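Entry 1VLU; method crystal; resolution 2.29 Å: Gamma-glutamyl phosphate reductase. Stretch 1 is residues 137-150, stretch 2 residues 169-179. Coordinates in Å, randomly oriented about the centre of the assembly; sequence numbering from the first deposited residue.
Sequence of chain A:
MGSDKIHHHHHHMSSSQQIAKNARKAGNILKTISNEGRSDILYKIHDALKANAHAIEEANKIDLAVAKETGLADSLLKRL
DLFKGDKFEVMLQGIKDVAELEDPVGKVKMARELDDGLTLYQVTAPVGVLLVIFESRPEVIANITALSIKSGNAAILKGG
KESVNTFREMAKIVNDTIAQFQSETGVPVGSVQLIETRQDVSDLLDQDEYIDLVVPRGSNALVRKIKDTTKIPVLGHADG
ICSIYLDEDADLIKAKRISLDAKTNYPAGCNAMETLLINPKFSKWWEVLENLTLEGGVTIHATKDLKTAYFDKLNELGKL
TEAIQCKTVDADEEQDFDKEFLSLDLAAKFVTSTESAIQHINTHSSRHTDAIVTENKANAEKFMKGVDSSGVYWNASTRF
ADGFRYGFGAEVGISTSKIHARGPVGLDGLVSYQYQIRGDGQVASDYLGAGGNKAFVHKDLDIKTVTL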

# COMPACT_ATOMS: atom_id res chain seq x y z
N ARG A 137 24.95 14.10 -2.53
CA ARG A 137 24.82 15.39 -1.86
C ARG A 137 24.80 15.24 -0.34
O ARG A 137 23.74 15.18 0.26
CB ARG A 137 23.67 16.25 -2.43
CG ARG A 137 22.35 15.55 -2.71
CD ARG A 137 21.61 16.16 -3.92
NE ARG A 137 21.84 15.37 -5.14
CZ ARG A 137 21.32 15.63 -6.34
NH1 ARG A 137 20.53 16.68 -6.52
NH2 ARG A 137 21.60 14.83 -7.37
N PRO A 138 25.99 15.22 0.29
CA PRO A 138 26.15 14.95 1.73
C PRO A 138 25.43 15.93 2.68
O PRO A 138 25.19 15.58 3.83
CB PRO A 138 27.68 15.02 1.94
CG PRO A 138 28.27 14.86 0.57
CD PRO A 138 27.29 15.47 -0.36
N GLU A 139 25.12 17.14 2.20
CA GLU A 139 24.33 18.12 2.97
C GLU A 139 22.99 17.54 3.45
O GLU A 139 22.52 17.88 4.54
CB GLU A 139 24.01 19.38 2.14
CG GLU A 139 25.12 19.91 1.25
CD GLU A 139 25.05 19.35 -0.17
OE1 GLU A 139 25.39 18.16 -0.34
OE2 GLU A 139 24.69 20.10 -1.10
N VAL A 140 22.39 16.67 2.63
CA VAL A 140 21.13 15.97 2.91
C VAL A 140 21.10 15.34 4.31
O VAL A 140 20.12 15.51 5.04
CB VAL A 140 20.82 14.89 1.83
CG1 VAL A 140 19.71 13.94 2.28
CG2 VAL A 140 20.43 15.53 0.52
N ILE A 141 22.18 14.64 4.67
CA ILE A 141 22.29 14.01 5.99
C ILE A 141 21.93 14.99 7.11
O ILE A 141 21.12 14.66 7.98
CB ILE A 141 23.70 13.39 6.22
CG1 ILE A 141 23.91 12.21 5.26
CG2 ILE A 141 23.87 12.96 7.67
CD1 ILE A 141 25.35 11.86 4.99
N ALA A 142 22.49 16.19 7.08
CA ALA A 142 22.20 17.20 8.10
C ALA A 142 20.78 17.78 8.00
O ALA A 142 20.11 17.93 9.01
CB ALA A 142 23.24 18.29 8.08
N ASN A 143 20.33 18.13 6.79
CA ASN A 143 19.02 18.76 6.59
C ASN A 143 17.88 17.83 7.02
O ASN A 143 16.96 18.24 7.75
CB ASN A 143 18.86 19.17 5.11
CG ASN A 143 17.48 19.77 4.80
OD1 ASN A 143 16.72 19.23 3.97
ND2 ASN A 143 17.15 20.88 5.46
N ILE A 144 17.96 16.58 6.59
CA ILE A 144 16.95 15.58 6.87
C ILE A 144 16.97 15.11 8.31
O ILE A 144 15.93 14.95 8.92
CB ILE A 144 17.07 14.40 5.89
CG1 ILE A 144 16.42 14.76 4.55
CG2 ILE A 144 16.45 13.11 6.46
CD1 ILE A 144 14.95 15.07 4.65
N THR A 145 18.15 14.89 8.87
CA THR A 145 18.24 14.59 10.29
C THR A 145 17.55 15.70 11.09
O THR A 145 16.74 15.43 11.96
CB THR A 145 19.74 14.40 10.73
OG1 THR A 145 20.23 13.15 10.24
CG2 THR A 145 19.90 14.44 12.25
N ALA A 146 17.86 16.96 10.78
CA ALA A 146 17.25 18.09 11.49
C ALA A 146 15.72 18.13 11.32
O ALA A 146 14.99 18.13 12.31
CB ALA A 146 17.93 19.44 11.08
N LEU A 147 15.24 18.10 10.08
CA LEU A 147 13.81 18.15 9.80
C LEU A 147 13.01 17.00 10.38
O LEU A 147 11.85 17.20 10.76
CB LEU A 147 13.53 18.22 8.30
CG LEU A 147 13.89 19.52 7.58
CD1 LEU A 147 13.82 19.29 6.09
CD2 LEU A 147 12.98 20.66 8.03
N SER A 148 13.61 15.81 10.42
CA SER A 148 12.97 14.61 10.96
C SER A 148 12.77 14.65 12.46
O SER A 148 11.70 14.32 12.96
CB SER A 148 13.82 13.38 10.68
OG SER A 148 13.60 12.92 9.37
N ILE A 149 13.84 14.96 13.18
CA ILE A 149 13.75 14.97 14.62
C ILE A 149 12.82 16.10 15.04
O ILE A 149 11.95 15.90 15.86
CB ILE A 149 15.15 15.10 15.26
CG1 ILE A 149 15.90 13.77 15.12
CG2 ILE A 149 15.05 15.57 16.74
CD1 ILE A 149 17.40 13.94 14.94
N LYS A 150 12.98 17.27 14.43
CA LYS A 150 12.12 18.42 14.68
C LYS A 150 10.63 18.12 14.47
O LYS A 150 9.77 18.53 15.27
CB LYS A 150 12.56 19.60 13.81
CG LYS A 150 11.90 20.94 14.13
CD LYS A 150 12.08 21.34 15.58
CE LYS A 150 11.61 22.77 15.78
NZ LYS A 150 11.71 23.10 17.22
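Stretch 2, residues 169-179: EMAKIVNDTIA

How does the second stretch run against the first? Residues 169-179 are helical throughout, part of a helix that extends beyond both ends of the stretch, and they lie beside the helix that occupies most of stretch 1 and continues past Lys150. The two helices point the same way, with an angle of 25° between their N-to-C directions, and their axes come no closer than 10.7 Å. The backbones draw apart as they go: CA of Ile141 is 7.6 Å from CA of Met170, CA of Thr145 is 8.6 Å from CA of Val174, and CA of Ile149 is 10.7 Å from CA of Ile178. Each step is four residues on both helices, close to one turn, so the same side of each helix keeps facing its partner.

What meets the N-terminal end of stretch 1? Met170, a selenomethionine, reaches across here and has the largest covered area of any residue in the contact. SE of Met170 lies 3.9 Å from the backbone O of Pro138, the closest approach between the stretches. A little farther along, CE of Met170 packs 4.3 Å from CG2 of Ile141 and 4.1 Å from CB of Ala142. The CA-to-CB bond of Ile141 points toward stretch 2 while that of Ala142 points sideways, yet the long side chain of Met170, with chi1 m, chi2 t and chi3 p, touches both.

Which residue continues the contact one turn later? Thr145 faces Val174, with CG2 of Thr145 4.3 Å from CG1 of Val174. The hydroxyl of Thr145 is engaged within its own helix, where OG1 donates a hydrogen bond to O of Ile141 at 2.9 Å. OG1 of Thr145 is nearly as near, about 4.5 Å from CG1 of Val174, so the two branches of the threonine both lie close to the valine.

How do the helices still touch where their backbones are farthest apart? Ile149 and Ile178 both direct their CA-to-CB bonds toward the opposite stretch, and their side chains span the wider gap to meet end to end, CD1 of Ile149 lying 4.4 Å from CD1 of Ile178. No hydrogen bond joins the two stretches anywhere along this line. The packing is modest, burying 278 Å² summed over both sides, and rests mainly on apolar groups from residues that are buried in the assembly as a whole.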

# COMPACT_ATOMS: atom_id res chain seq x y z
N GLU A 169 31.68 9.21 8.16
CA GLU A 169 32.07 10.16 9.19
C GLU A 169 30.90 10.90 9.86
O GLU A 169 30.85 11.04 11.08
CB GLU A 169 33.10 11.16 8.64
CG GLU A 169 34.50 10.84 9.07
CD GLU A 169 34.58 10.44 10.54
OE1 GLU A 169 34.32 11.31 11.41
OE2 GLU A 169 34.88 9.24 10.81
N MSE A 170 29.96 11.39 9.05
CA MSE A 170 28.79 12.11 9.54
C MSE A 170 27.85 11.23 10.33
O MSE A 170 27.38 11.63 11.38
CB MSE A 170 28.06 12.83 8.41
CG MSE A 170 28.86 14.02 7.88
SE MSE A 170 27.99 15.04 6.43
CE MSE A 170 26.71 16.12 7.54
N ALA A 171 27.56 10.03 9.82
CA ALA A 171 26.80 9.02 10.55
C ALA A 171 27.38 8.75 11.94
O ALA A 171 26.65 8.73 12.92
CB ALA A 171 26.72 7.73 9.77
N LYS A 172 28.69 8.54 12.02
CA LYS A 172 29.38 8.31 13.29
C LYS A 172 29.08 9.43 14.29
O LYS A 172 28.79 9.16 15.46
CB LYS A 172 30.89 8.19 13.07
CG LYS A 172 31.67 7.77 14.32
CD LYS A 172 33.18 7.64 14.08
N ILE A 173 29.13 10.67 13.83
CA ILE A 173 28.96 11.82 14.71
C ILE A 173 27.51 11.98 15.20
O ILE A 173 27.28 12.32 16.36
CB ILE A 173 29.46 13.14 14.03
CG1 ILE A 173 30.95 13.04 13.70
CG2 ILE A 173 29.20 14.34 14.91
CD1 ILE A 173 31.36 13.93 12.54
N VAL A 174 26.55 11.73 14.31
CA VAL A 174 25.14 11.82 14.66
C VAL A 174 24.76 10.65 15.58
O VAL A 174 24.09 10.85 16.60
CB VAL A 174 24.26 11.88 13.37
CG1 VAL A 174 22.79 11.65 13.66
CG2 VAL A 174 24.46 13.22 12.66
N ASN A 175 25.19 9.43 15.23
CA ASN A 175 24.90 8.22 16.01
C ASN A 175 25.39 8.40 17.44
O ASN A 175 24.64 8.25 18.39
CB ASN A 175 25.60 6.99 15.42
CG ASN A 175 24.92 6.43 14.16
OD1 ASN A 175 23.73 6.65 13.90
ND2 ASN A 175 25.70 5.65 13.39
N ASP A 176 26.68 8.73 17.55
CA ASP A 176 27.34 9.03 18.82
C ASP A 176 26.67 10.13 19.64
O ASP A 176 26.56 10.00 20.85
CB ASP A 176 28.80 9.42 18.56
CG ASP A 176 29.68 8.23 18.18
OD1 ASP A 176 29.15 7.18 17.72
OD2 ASP A 176 30.92 8.36 18.34
N THR A 177 26.25 11.22 18.99
CA THR A 177 25.64 12.33 19.70
C THR A 177 24.25 11.93 20.20
O THR A 177 23.89 12.27 21.32
CB THR A 177 25.55 13.61 18.82
OG1 THR A 177 26.85 13.92 18.32
CG2 THR A 177 25.03 14.83 19.63
N ILE A 178 23.49 11.22 19.37
CA ILE A 178 22.17 10.77 19.80
C ILE A 178 22.29 9.82 21.01
O ILE A 178 21.55 9.93 21.97
CB ILE A 178 21.34 10.17 18.63
CG1 ILE A 178 21.02 11.25 17.60
CG2 ILE A 178 20.03 9.60 19.15
CD1 ILE A 178 20.16 10.80 16.44
N ALA A 179 23.24 8.89 20.95
CA ALA A 179 23.50 7.96 22.05
C ALA A 179 23.93 8.70 23.33
O ALA A 179 23.37 8.48 24.40
CB ALA A 179 24.54 6.92 21.64